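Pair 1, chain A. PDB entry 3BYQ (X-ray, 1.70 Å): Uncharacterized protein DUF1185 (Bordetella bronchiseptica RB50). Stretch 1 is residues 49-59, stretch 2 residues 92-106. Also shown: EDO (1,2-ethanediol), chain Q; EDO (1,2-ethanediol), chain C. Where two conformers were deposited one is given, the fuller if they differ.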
# COMPACT_ATOMS: atom_id res chain seq x y z
N ASP A 49 -14.60 -24.07 19.93
CA ASP A 49 -13.83 -25.29 19.64
C ASP A 49 -13.21 -25.35 18.24
O ASP A 49 -13.80 -25.78 17.25
CB ASP A 49 -14.69 -26.52 19.89
CG ASP A 49 -13.90 -27.81 19.77
OD1 ASP A 49 -12.64 -27.82 19.81
OD2 ASP A 49 -14.57 -28.85 19.70
N LEU A 50 -11.94 -24.94 18.22
CA LEU A 50 -11.15 -24.92 17.01
C LEU A 50 -10.21 -26.11 16.92
O LEU A 50 -9.37 -26.20 16.00
CB LEU A 50 -10.33 -23.65 16.97
CG LEU A 50 -11.14 -22.37 16.85
CD1 LEU A 50 -10.25 -21.12 16.95
CD2 LEU A 50 -11.91 -22.40 15.53
N MSE A 51 -10.38 -27.06 17.85
CA MSE A 51 -9.44 -28.19 17.92
C MSE A 51 -9.55 -29.14 16.73
O MSE A 51 -8.52 -29.57 16.19
CB MSE A 51 -9.53 -28.92 19.27
CG MSE A 51 -9.34 -28.01 20.45
SE MSE A 51 -7.64 -27.08 20.44
CE MSE A 51 -6.58 -28.56 21.04
N PRO A 52 -10.78 -29.49 16.28
CA PRO A 52 -10.89 -30.31 15.08
C PRO A 52 -10.24 -29.70 13.84
O PRO A 52 -9.57 -30.40 13.08
CB PRO A 52 -12.40 -30.46 14.91
CG PRO A 52 -12.93 -30.38 16.31
CD PRO A 52 -12.08 -29.35 16.95
N PHE A 53 -10.42 -28.39 13.67
CA PHE A 53 -9.84 -27.65 12.54
C PHE A 53 -8.31 -27.72 12.60
O PHE A 53 -7.64 -28.07 11.63
CB PHE A 53 -10.37 -26.21 12.59
CG PHE A 53 -9.95 -25.32 11.43
CD1 PHE A 53 -10.10 -25.72 10.11
CD2 PHE A 53 -9.55 -24.03 11.67
CE1 PHE A 53 -9.79 -24.87 9.06
CE2 PHE A 53 -9.22 -23.18 10.63
CZ PHE A 53 -9.36 -23.61 9.30
N MSE A 54 -7.78 -27.46 13.78
CA MSE A 54 -6.32 -27.50 13.99
C MSE A 54 -5.76 -28.87 13.67
O MSE A 54 -4.70 -29.01 13.06
CB MSE A 54 -5.96 -27.08 15.40
CG MSE A 54 -4.50 -26.87 15.59
SE MSE A 54 -4.09 -26.03 17.27
CE MSE A 54 -4.47 -27.50 18.43
N ALA A 55 -6.50 -29.90 14.06
CA ALA A 55 -6.10 -31.29 13.81
C ALA A 55 -6.06 -31.62 12.33
O ALA A 55 -5.08 -32.19 11.82
CB ALA A 55 -7.04 -32.28 14.54
N GLU A 56 -7.11 -31.25 11.62
CA GLU A 56 -7.17 -31.54 10.19
C GLU A 56 -6.12 -30.77 9.37
O GLU A 56 -5.59 -31.29 8.39
CB GLU A 56 -8.55 -31.32 9.59
CG GLU A 56 -8.64 -32.04 8.25
CD GLU A 56 -9.94 -31.81 7.51
OE1 GLU A 56 -10.92 -31.33 8.14
OE2 GLU A 56 -9.94 -32.15 6.29
N LEU A 57 -5.81 -29.56 9.81
CA LEU A 57 -4.84 -28.70 9.13
C LEU A 57 -3.44 -29.28 9.11
O LEU A 57 -2.62 -28.86 8.30
CB LEU A 57 -4.85 -27.29 9.73
CG LEU A 57 -6.05 -26.43 9.30
CD1 LEU A 57 -6.20 -25.23 10.27
CD2 LEU A 57 -5.93 -25.99 7.82
N ARG A 58 -3.17 -30.26 9.95
CA ARG A 58 -1.84 -30.88 9.93
C ARG A 58 -1.55 -31.42 8.53
O ARG A 58 -0.43 -31.32 8.06
CB ARG A 58 -1.72 -31.97 10.99
CG ARG A 58 -0.31 -32.44 11.27
CD ARG A 58 0.43 -31.51 12.22
NE ARG A 58 -0.18 -31.49 13.54
CZ ARG A 58 -0.03 -32.46 14.45
NH1 ARG A 58 0.78 -33.48 14.24
NH2 ARG A 58 -0.66 -32.36 15.61
N SER A 59 -2.58 -31.94 7.86
CA SER A 59 -2.42 -32.49 6.50
C SER A 59 -2.03 -31.42 5.49
O SER A 59 -1.31 -31.68 4.53
CB SER A 59 -3.67 -33.24 6.02
OG SER A 59 -4.79 -32.39 5.97
N MSE A 92 -7.87 -13.75 14.86
CA MSE A 92 -6.47 -14.15 14.98
C MSE A 92 -6.37 -15.63 15.33
O MSE A 92 -5.51 -16.33 14.82
CB MSE A 92 -5.77 -13.33 16.07
CG MSE A 92 -4.26 -13.29 16.00
SE MSE A 92 -3.55 -12.44 14.40
CE MSE A 92 -1.96 -11.62 15.22
N GLU A 93 -7.28 -16.09 16.18
CA GLU A 93 -7.25 -17.49 16.62
C GLU A 93 -7.36 -18.47 15.45
O GLU A 93 -6.85 -19.59 15.50
CB GLU A 93 -8.29 -17.76 17.70
CG GLU A 93 -7.92 -18.86 18.62
CD GLU A 93 -6.81 -18.47 19.56
OE1 GLU A 93 -6.45 -17.27 19.57
OE2 GLU A 93 -6.32 -19.35 20.31
N HIS A 94 -8.00 -18.05 14.36
CA HIS A 94 -8.13 -18.91 13.17
C HIS A 94 -6.79 -19.12 12.44
O HIS A 94 -6.62 -20.05 11.67
CB HIS A 94 -9.14 -18.35 12.18
CG HIS A 94 -10.53 -18.21 12.72
ND1 HIS A 94 -11.42 -17.29 12.22
CD2 HIS A 94 -11.16 -18.87 13.72
CE1 HIS A 94 -12.56 -17.39 12.90
NE2 HIS A 94 -12.43 -18.34 13.82
N GLY A 95 -5.88 -18.18 12.66
CA GLY A 95 -4.54 -18.28 12.14
C GLY A 95 -3.63 -18.97 13.14
O GLY A 95 -2.68 -19.65 12.77
N ALA A 96 -3.92 -18.80 14.41
CA ALA A 96 -3.09 -19.35 15.47
C ALA A 96 -3.05 -20.87 15.50
O ALA A 96 -2.13 -21.48 16.06
CB ALA A 96 -3.49 -18.77 16.82
N VAL A 97 -4.05 -21.48 14.89
CA VAL A 97 -4.07 -22.94 14.71
C VAL A 97 -2.83 -23.46 13.92
O VAL A 97 -2.45 -24.63 14.05
CB VAL A 97 -5.33 -23.44 13.96
CG1 VAL A 97 -6.59 -23.26 14.81
CG2 VAL A 97 -5.47 -22.76 12.58
N TRP A 98 -2.23 -22.59 13.13
CA TRP A 98 -1.09 -22.95 12.27
C TRP A 98 0.22 -23.16 13.03
O TRP A 98 1.13 -23.77 12.53
CB TRP A 98 -0.94 -21.89 11.20
CG TRP A 98 -0.12 -22.30 9.97
CD1 TRP A 98 1.01 -21.69 9.49
CD2 TRP A 98 -0.39 -23.38 9.09
NE1 TRP A 98 1.45 -22.33 8.35
CE2 TRP A 98 0.62 -23.38 8.09
CE3 TRP A 98 -1.40 -24.35 9.02
CZ2 TRP A 98 0.62 -24.28 7.04
CZ3 TRP A 98 -1.38 -25.23 8.02
CH2 TRP A 98 -0.36 -25.22 7.04
N HIS A 99 0.32 -22.63 14.25
CA HIS A 99 1.53 -22.85 15.04
C HIS A 99 1.78 -24.35 15.17
O HIS A 99 2.87 -24.83 14.87
CB HIS A 99 1.43 -22.17 16.39
CG HIS A 99 1.56 -20.68 16.32
ND1 HIS A 99 2.78 -20.05 16.15
CD2 HIS A 99 0.64 -19.69 16.44
CE1 HIS A 99 2.59 -18.74 16.12
NE2 HIS A 99 1.31 -18.49 16.31
N GLU A 100 0.74 -25.09 15.58
CA GLU A 100 0.85 -26.53 15.70
C GLU A 100 0.74 -27.20 14.34
O GLU A 100 1.60 -27.98 13.96
CB GLU A 100 -0.18 -27.11 16.64
CG GLU A 100 -0.05 -28.62 16.76
CD GLU A 100 -1.16 -29.22 17.53
OE1 GLU A 100 -1.16 -29.03 18.74
OE2 GLU A 100 -2.01 -29.88 16.91
N ALA A 101 -0.28 -26.83 13.57
CA ALA A 101 -0.56 -27.52 12.30
C ALA A 101 0.57 -27.38 11.29
O ALA A 101 0.97 -28.37 10.69
CB ALA A 101 -1.90 -27.08 11.68
N GLY A 102 1.10 -26.17 11.16
CA GLY A 102 2.20 -25.93 10.21
C GLY A 102 3.54 -26.33 10.77
O GLY A 102 4.32 -26.99 10.12
N GLY A 103 3.78 -25.95 12.01
CA GLY A 103 5.06 -26.19 12.66
C GLY A 103 5.37 -27.66 12.83
O GLY A 103 6.42 -28.13 12.41
N TRP A 104 4.43 -28.38 13.39
CA TRP A 104 4.65 -29.82 13.67
C TRP A 104 4.74 -30.62 12.40
O TRP A 104 5.60 -31.49 12.24
CB TRP A 104 3.59 -30.36 14.62
CG TRP A 104 3.68 -29.73 15.99
CD1 TRP A 104 4.30 -28.54 16.34
CD2 TRP A 104 3.02 -30.19 17.17
NE1 TRP A 104 4.10 -28.29 17.69
CE2 TRP A 104 3.32 -29.28 18.21
CE3 TRP A 104 2.21 -31.30 17.44
CZ2 TRP A 104 2.82 -29.43 19.50
CZ3 TRP A 104 1.73 -31.45 18.72
CH2 TRP A 104 2.04 -30.53 19.73
N ALA A 105 3.87 -30.31 11.45
CA ALA A 105 3.92 -30.99 10.16
C ALA A 105 5.26 -30.79 9.48
O ALA A 105 5.87 -31.72 8.97
CB ALA A 105 2.77 -30.53 9.24
N MSE A 106 5.72 -29.55 9.46
CA MSE A 106 6.99 -29.25 8.80
C MSE A 106 8.15 -29.93 9.51
O MSE A 106 9.01 -30.55 8.89
CB MSE A 106 7.20 -27.73 8.67
CG MSE A 106 8.53 -27.40 8.03
SE MSE A 106 8.62 -25.67 7.31
CE MSE A 106 8.21 -24.75 8.88
C1 EDO Q . 2.15 -35.06 10.50
O1 EDO Q . 0.81 -35.56 10.48
C2 EDO Q . 2.75 -35.21 11.89
O2 EDO Q . 3.09 -33.94 12.44
C1 EDO C . 4.47 -24.45 18.26
O1 EDO C . 5.47 -25.47 18.39
C2 EDO C . 3.13 -24.90 18.85
O2 EDO C . 3.06 -24.51 20.22
O HOH W 1 -2.30 -29.75 14.23

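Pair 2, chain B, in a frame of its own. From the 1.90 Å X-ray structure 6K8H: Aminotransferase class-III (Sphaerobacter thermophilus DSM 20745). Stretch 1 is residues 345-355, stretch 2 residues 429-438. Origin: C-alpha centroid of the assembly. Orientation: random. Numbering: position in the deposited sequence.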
# COMPACT_ATOMS: atom_id res chain seq x y z
N THR B 345 -18.03 2.63 27.24
CA THR B 345 -19.34 2.75 27.86
C THR B 345 -20.42 2.87 26.80
O THR B 345 -21.46 2.19 26.87
CB THR B 345 -19.36 3.94 28.81
OG1 THR B 345 -18.45 3.68 29.88
CG2 THR B 345 -20.76 4.16 29.35
N LEU B 346 -20.20 3.71 25.79
CA LEU B 346 -21.18 3.85 24.72
C LEU B 346 -21.38 2.53 23.98
O LEU B 346 -22.51 2.18 23.61
CB LEU B 346 -20.74 4.94 23.75
CG LEU B 346 -20.90 6.40 24.22
CD1 LEU B 346 -20.28 7.35 23.20
CD2 LEU B 346 -22.36 6.73 24.47
N GLY B 347 -20.30 1.77 23.78
CA GLY B 347 -20.42 0.49 23.10
C GLY B 347 -21.22 -0.51 23.92
O GLY B 347 -22.08 -1.22 23.38
N GLN B 348 -20.96 -0.56 25.23
CA GLN B 348 -21.76 -1.42 26.10
C GLN B 348 -23.23 -1.03 26.05
O GLN B 348 -24.11 -1.91 26.01
CB GLN B 348 -21.22 -1.37 27.53
CG GLN B 348 -21.70 -2.51 28.40
CD GLN B 348 -23.14 -2.33 28.86
OE1 GLN B 348 -23.60 -1.19 29.07
NE2 GLN B 348 -23.87 -3.44 29.01
N GLN B 349 -23.53 0.27 26.09
CA GLN B 349 -24.92 0.73 26.02
C GLN B 349 -25.59 0.32 24.71
O GLN B 349 -26.74 -0.13 24.70
CB GLN B 349 -24.97 2.24 26.22
CG GLN B 349 -24.69 2.66 27.65
CD GLN B 349 -24.80 4.15 27.86
OE1 GLN B 349 -24.13 4.94 27.18
NE2 GLN B 349 -25.65 4.56 28.80
N LEU B 350 -24.88 0.48 23.59
CA LEU B 350 -25.44 0.06 22.31
C LEU B 350 -25.71 -1.44 22.31
O LEU B 350 -26.79 -1.89 21.92
CB LEU B 350 -24.49 0.44 21.16
CG LEU B 350 -25.02 0.22 19.73
CD1 LEU B 350 -24.56 1.32 18.78
CD2 LEU B 350 -24.61 -1.14 19.18
N ARG B 351 -24.72 -2.24 22.75
CA ARG B 351 -24.86 -3.69 22.70
C ARG B 351 -26.00 -4.16 23.60
O ARG B 351 -26.80 -5.02 23.20
CB ARG B 351 -23.54 -4.35 23.10
CG ARG B 351 -22.47 -4.26 22.01
CD ARG B 351 -21.32 -5.22 22.28
NE ARG B 351 -20.70 -4.93 23.57
CZ ARG B 351 -19.73 -4.04 23.75
NH1 ARG B 351 -19.25 -3.35 22.70
NH2 ARG B 351 -19.25 -3.85 24.96
N ALA B 352 -26.12 -3.58 24.79
CA ALA B 352 -27.22 -3.94 25.68
C ALA B 352 -28.57 -3.53 25.10
O ALA B 352 -29.55 -4.28 25.19
CB ALA B 352 -27.02 -3.31 27.06
N GLY B 353 -28.64 -2.35 24.48
CA GLY B 353 -29.88 -1.93 23.86
C GLY B 353 -30.33 -2.87 22.76
O GLY B 353 -31.52 -3.21 22.65
N VAL B 354 -29.38 -3.32 21.93
CA VAL B 354 -29.72 -4.25 20.86
C VAL B 354 -30.17 -5.59 21.42
O VAL B 354 -31.11 -6.22 20.91
CB VAL B 354 -28.52 -4.42 19.90
CG1 VAL B 354 -28.77 -5.58 18.96
CG2 VAL B 354 -28.26 -3.13 19.13
N GLU B 355 -29.51 -6.07 22.48
CA GLU B 355 -29.94 -7.33 23.08
C GLU B 355 -31.36 -7.21 23.62
O GLU B 355 -32.17 -8.13 23.49
CB GLU B 355 -28.99 -7.76 24.20
CG GLU B 355 -27.64 -8.28 23.71
CD GLU B 355 -26.62 -8.39 24.84
OE1 GLU B 355 -26.91 -7.89 25.95
OE2 GLU B 355 -25.53 -8.96 24.60
N GLU B 429 -26.78 9.32 19.55
CA GLU B 429 -26.51 8.48 18.38
C GLU B 429 -26.74 7.00 18.70
O GLU B 429 -27.25 6.26 17.86
CB GLU B 429 -25.09 8.71 17.88
CG GLU B 429 -24.90 10.02 17.11
CD GLU B 429 -24.94 11.25 18.01
OE1 GLU B 429 -24.65 11.12 19.22
OE2 GLU B 429 -25.26 12.34 17.50
N VAL B 430 -26.37 6.56 19.91
CA VAL B 430 -26.58 5.17 20.32
C VAL B 430 -28.07 4.85 20.37
O VAL B 430 -28.53 3.81 19.88
CB VAL B 430 -25.89 4.91 21.67
CG1 VAL B 430 -26.32 3.57 22.24
CG2 VAL B 430 -24.38 4.98 21.52
N GLU B 431 -28.85 5.73 20.99
CA GLU B 431 -30.30 5.54 21.03
C GLU B 431 -30.91 5.55 19.63
O GLU B 431 -31.82 4.77 19.34
CB GLU B 431 -30.94 6.59 21.93
CG GLU B 431 -30.78 6.24 23.39
CD GLU B 431 -31.17 7.35 24.33
OE1 GLU B 431 -31.46 8.48 23.87
OE2 GLU B 431 -31.18 7.09 25.56
N ALA B 432 -30.43 6.44 18.75
CA ALA B 432 -30.92 6.42 17.38
C ALA B 432 -30.63 5.08 16.71
O ALA B 432 -31.49 4.53 16.02
CB ALA B 432 -30.30 7.57 16.57
N PHE B 433 -29.42 4.54 16.92
CA PHE B 433 -29.13 3.22 16.38
C PHE B 433 -30.11 2.17 16.92
O PHE B 433 -30.69 1.40 16.15
CB PHE B 433 -27.69 2.79 16.68
CG PHE B 433 -27.34 1.47 16.08
CD1 PHE B 433 -27.63 0.29 16.76
CD2 PHE B 433 -26.80 1.39 14.81
CE1 PHE B 433 -27.36 -0.95 16.20
CE2 PHE B 433 -26.51 0.17 14.23
CZ PHE B 433 -26.79 -1.01 14.92
N VAL B 434 -30.31 2.13 18.24
CA VAL B 434 -31.12 1.07 18.83
C VAL B 434 -32.58 1.17 18.35
O VAL B 434 -33.21 0.16 18.01
CB VAL B 434 -31.03 1.10 20.37
CG1 VAL B 434 -32.05 0.14 20.99
CG2 VAL B 434 -29.62 0.73 20.81
N ASP B 435 -33.11 2.40 18.30
CA ASP B 435 -34.47 2.60 17.80
C ASP B 435 -34.60 2.17 16.34
O ASP B 435 -35.58 1.51 15.95
CB ASP B 435 -34.88 4.07 17.96
CG ASP B 435 -35.07 4.47 19.42
OD1 ASP B 435 -35.07 3.57 20.30
OD2 ASP B 435 -35.23 5.68 19.69
N ALA B 436 -33.63 2.56 15.51
CA ALA B 436 -33.67 2.18 14.10
C ALA B 436 -33.55 0.68 13.92
O ALA B 436 -34.16 0.13 12.99
CB ALA B 436 -32.56 2.90 13.33
N PHE B 437 -32.78 0.01 14.77
CA PHE B 437 -32.66 -1.44 14.68
C PHE B 437 -33.97 -2.11 15.02
O PHE B 437 -34.37 -3.08 14.36
CB PHE B 437 -31.54 -1.95 15.61
CG PHE B 437 -31.41 -3.45 15.62
CD1 PHE B 437 -30.81 -4.11 14.55
CD2 PHE B 437 -31.91 -4.21 16.66
CE1 PHE B 437 -30.72 -5.49 14.54
CE2 PHE B 437 -31.81 -5.61 16.65
CZ PHE B 437 -31.22 -6.24 15.58
N ALA B 438 -34.67 -1.62 16.05
CA ALA B 438 -35.99 -2.16 16.37
C ALA B 438 -36.94 -2.03 15.18
O ALA B 438 -37.64 -2.99 14.79
CB ALA B 438 -36.56 -1.45 17.60

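Superposing N, CA and C of 14 central residues brings pair 2 onto pair 1 with an RMSD of 0.8 Å. In both, two helices run side by side in nearly the same direction: the N-to-C axes diverge by 27° in pair 1 and 19° in pair 2, with signed crossing angles of -27° and -19°. The axes approach to 7.9 Å in pair 1 and 9.4 Å in pair 2. The register agrees as well. Met54(A) CA lies 5.1 Å from Val97(A) CA, and the matching Leu350(B) CA lies 5.6 Å from Val430(B) CA; one turn on, Arg58(A) CA to Ala101(A) CA is 4.3 Å, whereas Val354(B) CA to Val434(B) CA is 5.9 Å.

A valine occupies the same position in both pairs, Val97(A) matching Val430(B), and its CA-to-CB bond points toward the partner helix in both. Met54(A), a selenomethionine, brings CG to 3.9 Å from Val97(A) CB; Leu350(B) CB stands 3.8 Å from Val430(B) CG1. Leu50(A) and Leu346(B) also coincide, and each touches its valine: Leu50(A) CB to Val97(A) CG1 is 4.3 Å, Leu346(B) CD2 to Val430(B) CG2 is 4.0 Å.

The position of Leu57(A) and Gly353(B) is solved by exchanging bulk across the interface. In pair 1 the leucine packs against a small partner, with Leu57(A) CB 3.5 Å from Ala101(A) CB, and also sends CD1 to 3.5 Å from Val97(A) CG2. In pair 2 the glycine faces the larger Val434(B), whose CG1 lies 3.8 Å from Gly353(B) O. An ideal CB on Gly353(B) would fall 2.8 Å from Val434(B) CG2, a clash.

Chemistry diverges clearly at Arg58(A), which matches Val354(B). The arginine side chain sits among Glu100(A), Ala101(A), Trp104(A) and Ala105(A). Its NH2 donates to Glu100(A) OE2 at 3.1 Å with an N-H...acceptor angle of 158°, a hydrogen bond within a salt bridge, while Trp104(A) CE3 lies over one guanidinium face. Water 1 reinforces the link, accepting from Arg58(A) NE at 2.8 Å and donating to Glu100(A) OE2 at 2.7 Å and Met54(A) O at 2.8 Å.

Pair 2 has no hydrogen bond across its stretches. Phe433(B) replaces Glu100(A), and its ring edge meets Val354(B), CE1 to CG2 being 3.8 Å. Phe437(B) replaces Trp104(A): Val354(B) CG1 makes an off-centre CH-pi contact 4.3 Å from the centroid of the Phe437(B) ring atoms. The summed buried area is 714 Å² in pair 1 and 422 Å² in pair 2.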